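Local atomic coordinates of Ice-binding protein 1 (Shewanella frigidimarina, PDB entry 6BG8), a protein that anchors its bacterium to ice through the C-terminal ice-binding domain that forms this chain, inhibiting ice-crystal growth and lowering the freezing point below the melting point. Residues Gln40-Tyr45 with Gly68-Pro73; Gly55-Asp58 with Leu64-Ala67; Val79-Ala82 with Ala86-Asn89; Phe101-Pro106 with Tyr183-Gly188. All blocks are in the same frame, centred on the assembly; numbering follows the deposited sequence.

How the contacts relate
All four contacts belong to the ice-binding domain, a parallel beta-solenoid flanked by helix 84-103. Contact 2 is nested along the chain inside the loop closed by contact 1; their centres are 10 Å apart and they touch. Contact 3 follows, its centre about 14 Å from contact 1 and 16 Å from contact 2, and touches both. Contact 4 comes last, roughly 27 to 30 Å from the others, centre to centre. Helix 84-103 connects the two regions: its start is used in contact 3 and its end in contact 4. The contacts thus join loops and the helix to the solenoid, away from the ice-binding motif inferred at Thr212-Asn215.

Contact 1. Residues Gln40-Tyr45 with Gly68-Pro73; sequences QARSYY and GDDSTP
Arg42 reaches along two successive aspartates, Asp69 and Asp70, and uses a different part of itself on each. Its backbone N donates to Asp69 OD1 at 2.8 Å, from above the carboxylate plane. Arg42 CB stays beside the same oxygen, 3.6 Å from Asp69 OD1, while the methyl of Ala41, small enough to fit there, rests 3.6 Å from Asp69 CG. Farther out the arginine leaves Asp69 behind. Its CG is anti to the backbone N (chi1 169°), and a bend at chi3 beyond the extended first part turns the tip onto Asp70. Arg42 CD passes 3.7 Å from Asp70 OD1. Then NE and NH1 grip the carboxylate side-on: Arg42 NE to Asp70 OD1 at 2.8 Å and Arg42 NH1 to Asp70 OD2 at 2.9 Å, both almost straight. Each oxygen is met on its syn side, and the two flat groups are nearly coplanar, their planes 19° apart. This paired salt bridge fixes the guanidinium's rotation; an arginine suits the place because its NE and NH1 lie side by side and can each take one carboxylate oxygen. The remaining nitrogen, NH2, donates to Ser65 OG, and Tyr45 CE2 lies over one guanidinium face. Asp70 is held from its own side too, since its OD2 also accepts from Ala67 N. A water joins Gln40 O to Gly68 N, adding a water-mediated link. The contact ties the turn between strands 34-37 and 45-46, with its short 3-10 segment 42-44, to the loop that leaves strand 65-66 for helix 84-103.

Contact 2. Residues Gly55-Asp58 with Leu64-Ala67; sequences GEFD and LSYA
Hydrogen bonding centres on Gly55 O, which takes two bonds from Ser65. The backbone N of Ser65 donates to Gly55 O at 2.8 Å with an angle of 168°, and Ser65 OG donates to Gly55 O at 2.8 Å. The two donors come from opposite faces of the carbonyl plane, so the buried oxygen is clasped between them. Serine suits the place because its short hydroxyl, set between the backbone N and the carbonyl carbon (chi1 64°), reaches the same acceptor as its own amide. Glycine suits the other side: it tolerates the positive phi of 100°, having no CB to meet the preceding carbonyl oxygen.

Of the packing contacts, one involves Phe57, whose ring lies with a face toward Ser65. Ser65 OG sits 3.4 Å above the Phe57 ring plane, offset toward the rim, and Ser65 CB comes within 3.4 Å of Phe57 CE2. Phe48 stacks on this buried ring. The other is aliphatic: Glu56 CG meets Leu64 CD2 at 3.5 Å, while the glutamate's carboxylate turns to the backbone N of Asn53.

Strand 65-66 pairs in parallel with strand 34-37 through Leu64 and Tyr66, leaving the amide of Ser65 to face Gly55. The loop before strand 60-61 thus lies along the strand's other side, an arrangement consistent with a loop covering the end of a beta-solenoid.

Contact 3. Residues Val79-Ala82 with Ala86-Asn89; sequences VPYA and AFIN
Tyr81 lays one face of its ring on the backbone of Phe87, near the start of the helix. The tyrosine CG is anti to the carbonyl carbon and beside the backbone N (chi1 -67°), which swings the ring over the helix surface. There Phe87 CA makes a CH-pi contact, 3.8 Å from the centroid of the Tyr81 ring and close to the ring normal. Phe87 takes a different rotamer: with CG anti to its backbone N (chi1 164°), its ring stands out across that of Tyr81. The phenylalanine presents an edge to the tyrosine face, giving an offset edge-to-face pair with centroids 5.6 Å apart and planes at 62°. Phe87 CD1 approaches Tyr81 CE2 at 3.8 Å. On the same side of the ring as Phe87, Ala86 CB lies 4.2 Å from Tyr81 CD1; its small methyl lets the large ring settle close to the helix.

A tyrosine fits here because the flat ring covers the helix while its hydroxyl has a polar partner, Glu10 OE1. Phenylalanine, wholly apolar, suits the buried side, where its ring also meets that of Tyr66 edge-to-face and touches Pro78.

The polypeptide thus folds its approach to helix 84-103 back over that helix's first turn. Ser83 OG accepts from Ala86 N at the same turn. A long helix lying alongside the solenoid is a hallmark of this ice-binding fold.

Contact 4. Residues Phe101-Pro106 with Tyr183-Gly188; sequences FLAADP and YWRTAG
Arg185 NH2 bonds to Thr157 OG1 and NH1 to Tyr99 OH, while one face of the guanidinium lies against Ala103. The methyl of Ala103 stands 3.6 Å above the guanidinium plane of Arg185, offset toward the rim, and Ala103 CA lies 3.7 Å from Arg185 NE. Alanine suits the spot because its small methyl lets the helix backbone come near the flat charged group. The tip is brought there by a folded chain: CG is anti to the backbone N (chi1 -168°), and bends at chi2 and chi3 curl the rest back along the helix end. An arginine can therefore serve two purposes, its aliphatic part packing and its head bonding at the buried interface.

That aliphatic part meets Leu102, whose CB lies 3.7 Å from Arg185 CG. The leucine's branches go on to Tyr183. Leu102 CD2 touches Tyr183 CB at 3.8 Å, and the two side chains cross at about a right angle. A branched leucine can thus meet both residues at once, CB on one and its methyls on the other.

Tyr183 and Arg185, two apart on strand 182-186, both turn toward the last turn of helix 84-103. Leu102 also reaches Ile155 of strand 154-158 and Phe203 of strand 197-204, the two parallel neighbours of strand 182-186, so the helix end spans three adjacent strands of the solenoid.

Contact 1. Residues Gln40-Tyr45 with Gly68-Pro73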
loop_
_atom_site.group_PDB
_atom_site.type_symbol
_atom_site.label_atom_id
_atom_site.label_comp_id
_atom_site.label_asym_id
_atom_site.label_seq_id
_atom_site.Cartn_x
_atom_site.Cartn_y
_atom_site.Cartn_z
ATOM N N GLN A 40 7.750 -15.851 -4.755
ATOM C CA GLN A 40 8.499 -16.771 -3.904
ATOM C C GLN A 40 7.509 -17.601 -3.096
ATOM O O GLN A 40 6.324 -17.279 -3.004
ATOM C CB GLN A 40 9.465 -16.046 -2.956
ATOM C CG GLN A 40 10.547 -15.192 -3.621
ATOM C CD GLN A 40 11.667 -16.006 -4.276
ATOM O OE1 GLN A 40 11.655 -17.235 -4.251
ATOM N NE2 GLN A 40 12.636 -15.311 -4.868
ATOM N N ALA A 41 8.012 -18.686 -2.509
ATOM C CA ALA A 41 7.179 -19.589 -1.721
ATOM C C ALA A 41 6.810 -18.975 -0.364
ATOM O O ALA A 41 7.364 -17.966 0.070
ATOM C CB ALA A 41 7.896 -20.921 -1.507
ATOM N N ARG A 42 5.844 -19.621 0.303
ATOM C CA ARG A 42 5.378 -19.230 1.632
ATOM C C ARG A 42 6.514 -19.099 2.643
ATOM O O ARG A 42 6.370 -18.382 3.639
ATOM C CB ARG A 42 4.348 -20.264 2.124
ATOM C CG ARG A 42 3.945 -20.149 3.589
ATOM C CD ARG A 42 2.656 -20.911 3.862
ATOM N NE ARG A 42 1.518 -20.311 3.179
ATOM C CZ ARG A 42 0.821 -19.275 3.639
ATOM N NH1 ARG A 42 -0.201 -18.811 2.929
ATOM N NH2 ARG A 42 1.135 -18.711 4.809
ATOM N N SER A 43 7.637 -19.780 2.414
ATOM C CA SER A 43 8.779 -19.655 3.314
ATOM C C SER A 43 9.324 -18.231 3.362
ATOM O O SER A 43 10.076 -17.890 4.283
ATOM C CB SER A 43 9.877 -20.627 2.890
ATOM O OG SER A 43 10.307 -20.360 1.571
ATOM N N TYR A 44 8.950 -17.381 2.415
ATOM C CA TYR A 44 9.431 -16.011 2.419
ATOM C C TYR A 44 8.579 -15.084 3.281
ATOM O O TYR A 44 8.903 -13.898 3.382
ATOM C CB TYR A 44 9.528 -15.486 0.975
ATOM C CG TYR A 44 10.840 -15.860 0.314
ATOM C CD1 TYR A 44 11.102 -17.166 -0.071
ATOM C CD2 TYR A 44 11.830 -14.904 0.103
ATOM C CE1 TYR A 44 12.317 -17.504 -0.675
ATOM C CE2 TYR A 44 13.035 -15.231 -0.490
ATOM C CZ TYR A 44 13.274 -16.536 -0.878
ATOM O OH TYR A 44 14.476 -16.862 -1.460
ATOM N N TYR A 45 7.503 -15.587 3.898
ATOM C CA TYR A 45 6.881 -14.900 5.024
ATOM C C TYR A 45 7.767 -15.076 6.250
ATOM O O TYR A 45 8.198 -16.194 6.549
ATOM C CB TYR A 45 5.493 -15.476 5.319
ATOM C CG TYR A 45 4.391 -15.072 4.372
ATOM C CD1 TYR A 45 3.891 -13.769 4.369
ATOM C CD2 TYR A 45 3.825 -15.994 3.502
ATOM C CE1 TYR A 45 2.859 -13.396 3.505
ATOM C CE2 TYR A 45 2.796 -15.627 2.632
ATOM C CZ TYR A 45 2.317 -14.328 2.644
ATOM O OH TYR A 45 1.298 -13.962 1.784
ATOM N N GLY A 68 2.180 -18.959 -3.897
ATOM C CA GLY A 68 1.898 -19.827 -5.030
ATOM C C GLY A 68 2.190 -21.295 -4.792
ATOM O O GLY A 68 1.665 -22.145 -5.523
ATOM N N ASP A 69 3.020 -21.615 -3.804
ATOM C CA ASP A 69 3.254 -23.012 -3.460
ATOM C C ASP A 69 2.170 -23.584 -2.550
ATOM O O ASP A 69 2.218 -24.781 -2.246
ATOM C CB ASP A 69 4.628 -23.175 -2.793
ATOM C CG ASP A 69 4.689 -22.522 -1.427
ATOM O OD1 ASP A 69 4.325 -21.326 -1.339
ATOM O OD2 ASP A 69 5.082 -23.195 -0.442
ATOM N N ASP A 70 1.201 -22.773 -2.119
ATOM C CA ASP A 70 0.142 -23.254 -1.232
ATOM C C ASP A 70 -0.628 -24.386 -1.895
ATOM O O ASP A 70 -1.271 -24.188 -2.933
ATOM C CB ASP A 70 -0.818 -22.115 -0.869
ATOM C CG ASP A 70 -0.235 -21.146 0.148
ATOM O OD1 ASP A 70 0.820 -21.444 0.731
ATOM O OD2 ASP A 70 -0.841 -20.071 0.362
ATOM N N SER A 71 -0.563 -25.577 -1.301
ATOM C CA SER A 71 -1.247 -26.731 -1.863
ATOM C C SER A 71 -2.665 -26.836 -1.314
ATOM O O SER A 71 -2.967 -26.363 -0.213
ATOM C CB SER A 71 -0.473 -28.017 -1.560
ATOM O OG SER A 71 -0.396 -28.260 -0.164
ATOM N N THR A 72 -3.533 -27.466 -2.102
ATOM C CA THR A 72 -4.882 -27.835 -1.686
ATOM C C THR A 72 -4.990 -29.353 -1.720
ATOM O O THR A 72 -4.863 -29.949 -2.803
ATOM C CB THR A 72 -5.942 -27.210 -2.596
ATOM O OG1 THR A 72 -5.894 -25.781 -2.498
ATOM C CG2 THR A 72 -7.341 -27.688 -2.206
ATOM N N PRO A 73 -5.188 -30.036 -0.584
ATOM C CA PRO A 73 -5.235 -29.466 0.772
ATOM C C PRO A 73 -3.864 -28.975 1.222
ATOM O O PRO A 73 -2.855 -29.375 0.630
ATOM C CB PRO A 73 -5.711 -30.647 1.635
ATOM C CG PRO A 73 -5.384 -31.867 0.840
ATOM C CD PRO A 73 -5.492 -31.475 -0.597
HETATM O O HOH W 1 4.073 -16.864 -4.406
HETATM O O HOH W 2 7.185 -22.585 1.393
#

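Contact 2. Residues Gly55-Asp58 with Leu64-Ala67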
loop_
_atom_site.group_PDB
_atom_site.type_symbol
_atom_site.label_atom_id
_atom_site.label_comp_id
_atom_site.label_asym_id
_atom_site.label_seq_id
_atom_site.Cartn_x
_atom_site.Cartn_y
_atom_site.Cartn_z
ATOM N N GLY A 55 -3.582 -20.706 5.999
ATOM C CA GLY A 55 -3.571 -19.374 5.451
ATOM C C GLY A 55 -3.730 -18.287 6.490
ATOM O O GLY A 55 -3.331 -17.144 6.239
ATOM N N GLU A 56 -4.290 -18.618 7.653
ATOM C CA GLU A 56 -4.444 -17.647 8.724
ATOM C C GLU A 56 -3.108 -17.349 9.388
ATOM O O GLU A 56 -2.241 -18.218 9.520
ATOM C CB GLU A 56 -5.429 -18.154 9.780
ATOM C CG GLU A 56 -6.862 -18.186 9.316
ATOM C CD GLU A 56 -7.809 -18.696 10.382
ATOM O OE1 GLU A 56 -7.385 -19.517 11.220
ATOM O OE2 GLU A 56 -8.983 -18.276 10.379
ATOM N N PHE A 57 -2.951 -16.096 9.803
ATOM C CA PHE A 57 -1.898 -15.674 10.709
ATOM C C PHE A 57 -2.565 -15.070 11.934
ATOM O O PHE A 57 -3.580 -14.378 11.806
ATOM C CB PHE A 57 -0.978 -14.620 10.079
ATOM C CG PHE A 57 -0.024 -15.149 9.037
ATOM C CD1 PHE A 57 0.533 -16.416 9.134
ATOM C CD2 PHE A 57 0.351 -14.338 7.973
ATOM C CE1 PHE A 57 1.427 -16.873 8.163
ATOM C CE2 PHE A 57 1.243 -14.780 7.006
ATOM C CZ PHE A 57 1.780 -16.044 7.090
ATOM N N ASP A 58 -1.989 -15.309 13.119
ATOM C CA ASP A 58 -2.554 -14.723 14.333
ATOM C C ASP A 58 -2.532 -13.199 14.282
ATOM O O ASP A 58 -3.376 -12.543 14.900
ATOM C CB ASP A 58 -1.791 -15.212 15.566
ATOM C CG ASP A 58 -2.148 -16.624 15.953
ATOM O OD1 ASP A 58 -3.089 -17.194 15.372
ATOM O OD2 ASP A 58 -1.475 -17.169 16.848
ATOM N N LEU A 64 -6.557 -13.494 4.841
ATOM C CA LEU A 64 -5.722 -14.683 4.766
ATOM C C LEU A 64 -4.439 -14.346 4.019
ATOM O O LEU A 64 -4.371 -13.371 3.266
ATOM C CB LEU A 64 -6.445 -15.847 4.062
ATOM C CG LEU A 64 -7.713 -16.368 4.741
ATOM C CD1 LEU A 64 -8.488 -17.275 3.790
ATOM C CD2 LEU A 64 -7.347 -17.106 6.023
ATOM N N SER A 65 -3.419 -15.173 4.225
ATOM C CA SER A 65 -2.168 -15.059 3.490
ATOM C C SER A 65 -2.100 -16.096 2.374
ATOM O O SER A 65 -2.699 -17.173 2.456
ATOM C CB SER A 65 -0.968 -15.226 4.419
ATOM O OG SER A 65 -0.950 -16.532 4.976
ATOM N N TYR A 66 -1.358 -15.756 1.321
ATOM C CA TYR A 66 -1.328 -16.528 0.088
ATOM C C TYR A 66 0.083 -16.585 -0.464
ATOM O O TYR A 66 0.812 -15.588 -0.421
ATOM C CB TYR A 66 -2.246 -15.906 -0.973
ATOM C CG TYR A 66 -3.700 -15.972 -0.611
ATOM C CD1 TYR A 66 -4.418 -17.155 -0.747
ATOM C CD2 TYR A 66 -4.361 -14.846 -0.118
ATOM C CE1 TYR A 66 -5.757 -17.221 -0.396
ATOM C CE2 TYR A 66 -5.698 -14.902 0.224
ATOM C CZ TYR A 66 -6.391 -16.085 0.078
ATOM O OH TYR A 66 -7.723 -16.138 0.417
ATOM N N ALA A 67 0.457 -17.756 -0.981
ATOM C CA ALA A 67 1.668 -17.925 -1.771
ATOM C C ALA A 67 1.412 -19.007 -2.809
ATOM O O ALA A 67 0.532 -19.852 -2.646
ATOM C CB ALA A 67 2.880 -18.281 -0.904
#

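Contact 3. Residues Val79-Ala82 with Ala86-Asn89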
loop_
_atom_site.group_PDB
_atom_site.type_symbol
_atom_site.label_atom_id
_atom_site.label_comp_id
_atom_site.label_asym_id
_atom_site.label_seq_id
_atom_site.Cartn_x
_atom_site.Cartn_y
_atom_site.Cartn_z
ATOM N N VAL A 79 -11.970 -17.931 -4.857
ATOM C CA VAL A 79 -12.963 -17.944 -5.932
ATOM C C VAL A 79 -12.699 -16.762 -6.861
ATOM O O VAL A 79 -12.294 -15.688 -6.381
ATOM C CB VAL A 79 -14.363 -17.881 -5.313
ATOM C CG1 VAL A 79 -15.352 -17.298 -6.240
ATOM C CG2 VAL A 79 -14.796 -19.260 -4.858
ATOM N N PRO A 80 -12.871 -16.897 -8.188
ATOM C CA PRO A 80 -13.305 -18.057 -8.975
ATOM C C PRO A 80 -12.153 -18.834 -9.611
ATOM O O PRO A 80 -12.349 -19.543 -10.605
ATOM C CB PRO A 80 -14.161 -17.408 -10.057
ATOM C CG PRO A 80 -13.391 -16.140 -10.360
ATOM C CD PRO A 80 -12.725 -15.708 -9.049
ATOM N N TYR A 81 -10.957 -18.709 -9.049
ATOM C CA TYR A 81 -9.770 -19.224 -9.718
ATOM C C TYR A 81 -9.688 -20.745 -9.647
ATOM O O TYR A 81 -10.068 -21.366 -8.650
ATOM C CB TYR A 81 -8.517 -18.586 -9.122
ATOM C CG TYR A 81 -8.489 -17.119 -9.437
ATOM C CD1 TYR A 81 -8.036 -16.663 -10.673
ATOM C CD2 TYR A 81 -8.958 -16.185 -8.527
ATOM C CE1 TYR A 81 -8.033 -15.321 -10.978
ATOM C CE2 TYR A 81 -8.965 -14.845 -8.829
ATOM C CZ TYR A 81 -8.502 -14.415 -10.052
ATOM O OH TYR A 81 -8.516 -13.072 -10.341
ATOM N N ALA A 82 -9.172 -21.338 -10.721
ATOM C CA ALA A 82 -9.051 -22.783 -10.835
ATOM C C ALA A 82 -7.903 -23.344 -10.016
ATOM O O ALA A 82 -7.917 -24.532 -9.680
ATOM C CB ALA A 82 -8.865 -23.171 -12.304
ATOM N N ALA A 86 -3.144 -19.693 -10.714
ATOM C CA ALA A 86 -3.933 -18.760 -11.516
ATOM C C ALA A 86 -4.311 -17.523 -10.711
ATOM O O ALA A 86 -4.349 -16.411 -11.251
ATOM C CB ALA A 86 -5.185 -19.449 -12.052
ATOM N N PHE A 87 -4.599 -17.696 -9.419
ATOM C CA PHE A 87 -4.924 -16.547 -8.573
ATOM C C PHE A 87 -3.726 -15.620 -8.438
ATOM O O PHE A 87 -3.864 -14.391 -8.533
ATOM C CB PHE A 87 -5.390 -17.032 -7.199
ATOM C CG PHE A 87 -5.390 -15.966 -6.131
ATOM C CD1 PHE A 87 -6.283 -14.906 -6.186
ATOM C CD2 PHE A 87 -4.499 -16.033 -5.065
ATOM C CE1 PHE A 87 -6.286 -13.928 -5.202
ATOM C CE2 PHE A 87 -4.500 -15.061 -4.071
ATOM C CZ PHE A 87 -5.397 -14.001 -4.147
ATOM N N ILE A 88 -2.540 -16.195 -8.222
ATOM C CA ILE A 88 -1.321 -15.397 -8.147
ATOM C C ILE A 88 -1.044 -14.722 -9.489
ATOM O O ILE A 88 -0.585 -13.574 -9.540
ATOM C CB ILE A 88 -0.140 -16.283 -7.703
ATOM C CG1 ILE A 88 -0.335 -16.821 -6.266
ATOM C CG2 ILE A 88 1.193 -15.542 -7.895
ATOM C CD1 ILE A 88 -0.266 -15.768 -5.177
ATOM N N ASN A 89 -1.317 -15.421 -10.595
ATOM C CA ASN A 89 -1.059 -14.848 -11.912
ATOM C C ASN A 89 -1.876 -13.585 -12.138
ATOM O O ASN A 89 -1.353 -12.569 -12.615
ATOM C CB ASN A 89 -1.374 -15.869 -12.999
ATOM C CG ASN A 89 -0.312 -16.915 -13.111
ATOM O OD1 ASN A 89 0.784 -16.759 -12.564
ATOM N ND2 ASN A 89 -0.622 -17.994 -13.815
#

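Contact 4. Residues Phe101-Pro106 with Tyr183-Gly188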
loop_
_atom_site.group_PDB
_atom_site.type_symbol
_atom_site.label_atom_id
_atom_site.label_comp_id
_atom_site.label_asym_id
_atom_site.label_seq_id
_atom_site.Cartn_x
_atom_site.Cartn_y
_atom_site.Cartn_z
ATOM N N PHE A 101 -0.501 2.467 -14.258
ATOM C CA PHE A 101 -1.491 3.534 -14.324
ATOM C C PHE A 101 -1.024 4.738 -13.519
ATOM O O PHE A 101 -1.071 5.881 -13.992
ATOM C CB PHE A 101 -2.836 3.008 -13.810
ATOM C CG PHE A 101 -3.967 4.011 -13.861
ATOM C CD1 PHE A 101 -4.024 5.091 -12.981
ATOM C CD2 PHE A 101 -5.004 3.836 -14.767
ATOM C CE1 PHE A 101 -5.080 6.003 -13.038
ATOM C CE2 PHE A 101 -6.070 4.744 -14.817
ATOM C CZ PHE A 101 -6.100 5.823 -13.953
ATOM N N LEU A 102 -0.554 4.493 -12.295
ATOM C CA LEU A 102 -0.158 5.587 -11.418
ATOM C C LEU A 102 1.135 6.237 -11.885
ATOM O O LEU A 102 1.325 7.444 -11.686
ATOM C CB LEU A 102 -0.010 5.073 -9.989
ATOM C CG LEU A 102 -1.309 4.737 -9.254
ATOM C CD1 LEU A 102 -1.017 4.014 -7.937
ATOM C CD2 LEU A 102 -2.120 6.001 -9.002
ATOM N N ALA A 103 2.029 5.462 -12.504
ATOM C CA ALA A 103 3.298 6.002 -12.979
ATOM C C ALA A 103 3.161 6.824 -14.254
ATOM O O ALA A 103 4.031 7.657 -14.534
ATOM C CB ALA A 103 4.292 4.862 -13.218
ATOM N N ALA A 104 2.100 6.623 -15.026
ATOM C CA ALA A 104 2.001 7.264 -16.331
ATOM C C ALA A 104 1.504 8.696 -16.185
ATOM O O ALA A 104 0.562 8.967 -15.442
ATOM C CB ALA A 104 1.067 6.470 -17.248
ATOM N N ASP A 105 2.153 9.615 -16.893
ATOM C CA ASP A 105 1.795 11.023 -16.870
ATOM C C ASP A 105 1.296 11.465 -18.242
ATOM O O ASP A 105 1.947 11.167 -19.256
ATOM C CB ASP A 105 3.007 11.866 -16.467
ATOM C CG ASP A 105 2.634 13.297 -16.141
ATOM O OD1 ASP A 105 1.873 13.506 -15.170
ATOM O OD2 ASP A 105 3.097 14.204 -16.858
ATOM N N PRO A 106 0.172 12.195 -18.324
ATOM C CA PRO A 106 -0.647 12.638 -17.193
ATOM C C PRO A 106 -1.764 11.663 -16.877
ATOM O O PRO A 106 -2.074 10.817 -17.709
ATOM C CB PRO A 106 -1.238 13.957 -17.692
ATOM C CG PRO A 106 -1.446 13.699 -19.170
ATOM C CD PRO A 106 -0.296 12.778 -19.599
ATOM N N TYR A 183 -3.315 7.686 -3.221
ATOM C CA TYR A 183 -2.411 6.770 -3.916
ATOM C C TYR A 183 -1.001 7.330 -3.910
ATOM O O TYR A 183 -0.794 8.504 -4.227
ATOM C CB TYR A 183 -2.878 6.537 -5.356
ATOM C CG TYR A 183 -4.247 5.915 -5.425
ATOM C CD1 TYR A 183 -5.388 6.705 -5.418
ATOM C CD2 TYR A 183 -4.403 4.535 -5.482
ATOM C CE1 TYR A 183 -6.647 6.140 -5.464
ATOM C CE2 TYR A 183 -5.651 3.962 -5.536
ATOM C CZ TYR A 183 -6.772 4.768 -5.523
ATOM O OH TYR A 183 -8.024 4.197 -5.570
ATOM N N TRP A 184 -0.040 6.490 -3.544
ATOM C CA TRP A 184 1.367 6.849 -3.502
ATOM C C TRP A 184 2.116 5.911 -4.433
ATOM O O TRP A 184 2.050 4.693 -4.264
ATOM C CB TRP A 184 1.935 6.721 -2.085
ATOM C CG TRP A 184 1.211 7.512 -1.045
ATOM C CD1 TRP A 184 0.171 7.092 -0.261
ATOM C CD2 TRP A 184 1.473 8.869 -0.672
ATOM N NE1 TRP A 184 -0.230 8.110 0.574
ATOM C CE2 TRP A 184 0.556 9.209 0.339
ATOM C CE3 TRP A 184 2.401 9.825 -1.094
ATOM C CZ2 TRP A 184 0.532 10.470 0.927
ATOM C CZ3 TRP A 184 2.376 11.085 -0.504
ATOM C CH2 TRP A 184 1.446 11.392 0.491
ATOM N N ARG A 185 2.851 6.470 -5.386
ATOM C CA ARG A 185 3.605 5.676 -6.357
ATOM C C ARG A 185 5.054 6.124 -6.299
ATOM O O ARG A 185 5.349 7.283 -6.595
ATOM C CB ARG A 185 3.048 5.866 -7.772
ATOM C CG ARG A 185 3.554 4.889 -8.843
ATOM C CD ARG A 185 4.997 5.163 -9.303
ATOM N NE ARG A 185 5.212 6.498 -9.865
ATOM C CZ ARG A 185 6.261 6.823 -10.620
ATOM N NH1 ARG A 185 7.187 5.907 -10.910
ATOM N NH2 ARG A 185 6.392 8.060 -11.083
ATOM N N THR A 186 5.964 5.218 -5.952
ATOM C CA THR A 186 7.384 5.549 -5.952
ATOM C C THR A 186 8.122 4.634 -6.914
ATOM O O THR A 186 7.910 3.416 -6.906
ATOM C CB THR A 186 8.003 5.447 -4.547
ATOM O OG1 THR A 186 7.856 4.118 -4.040
ATOM C CG2 THR A 186 7.336 6.437 -3.591
ATOM N N ALA A 187 8.990 5.221 -7.745
ATOM C CA ALA A 187 9.918 4.409 -8.527
ATOM C C ALA A 187 11.012 3.822 -7.650
ATOM O O ALA A 187 11.619 2.809 -8.018
ATOM C CB ALA A 187 10.541 5.237 -9.656
ATOM N N GLY A 188 11.268 4.437 -6.504
ATOM C CA GLY A 188 12.123 3.901 -5.471
ATOM C C GLY A 188 11.309 3.258 -4.371
ATOM O O GLY A 188 10.230 2.700 -4.609
#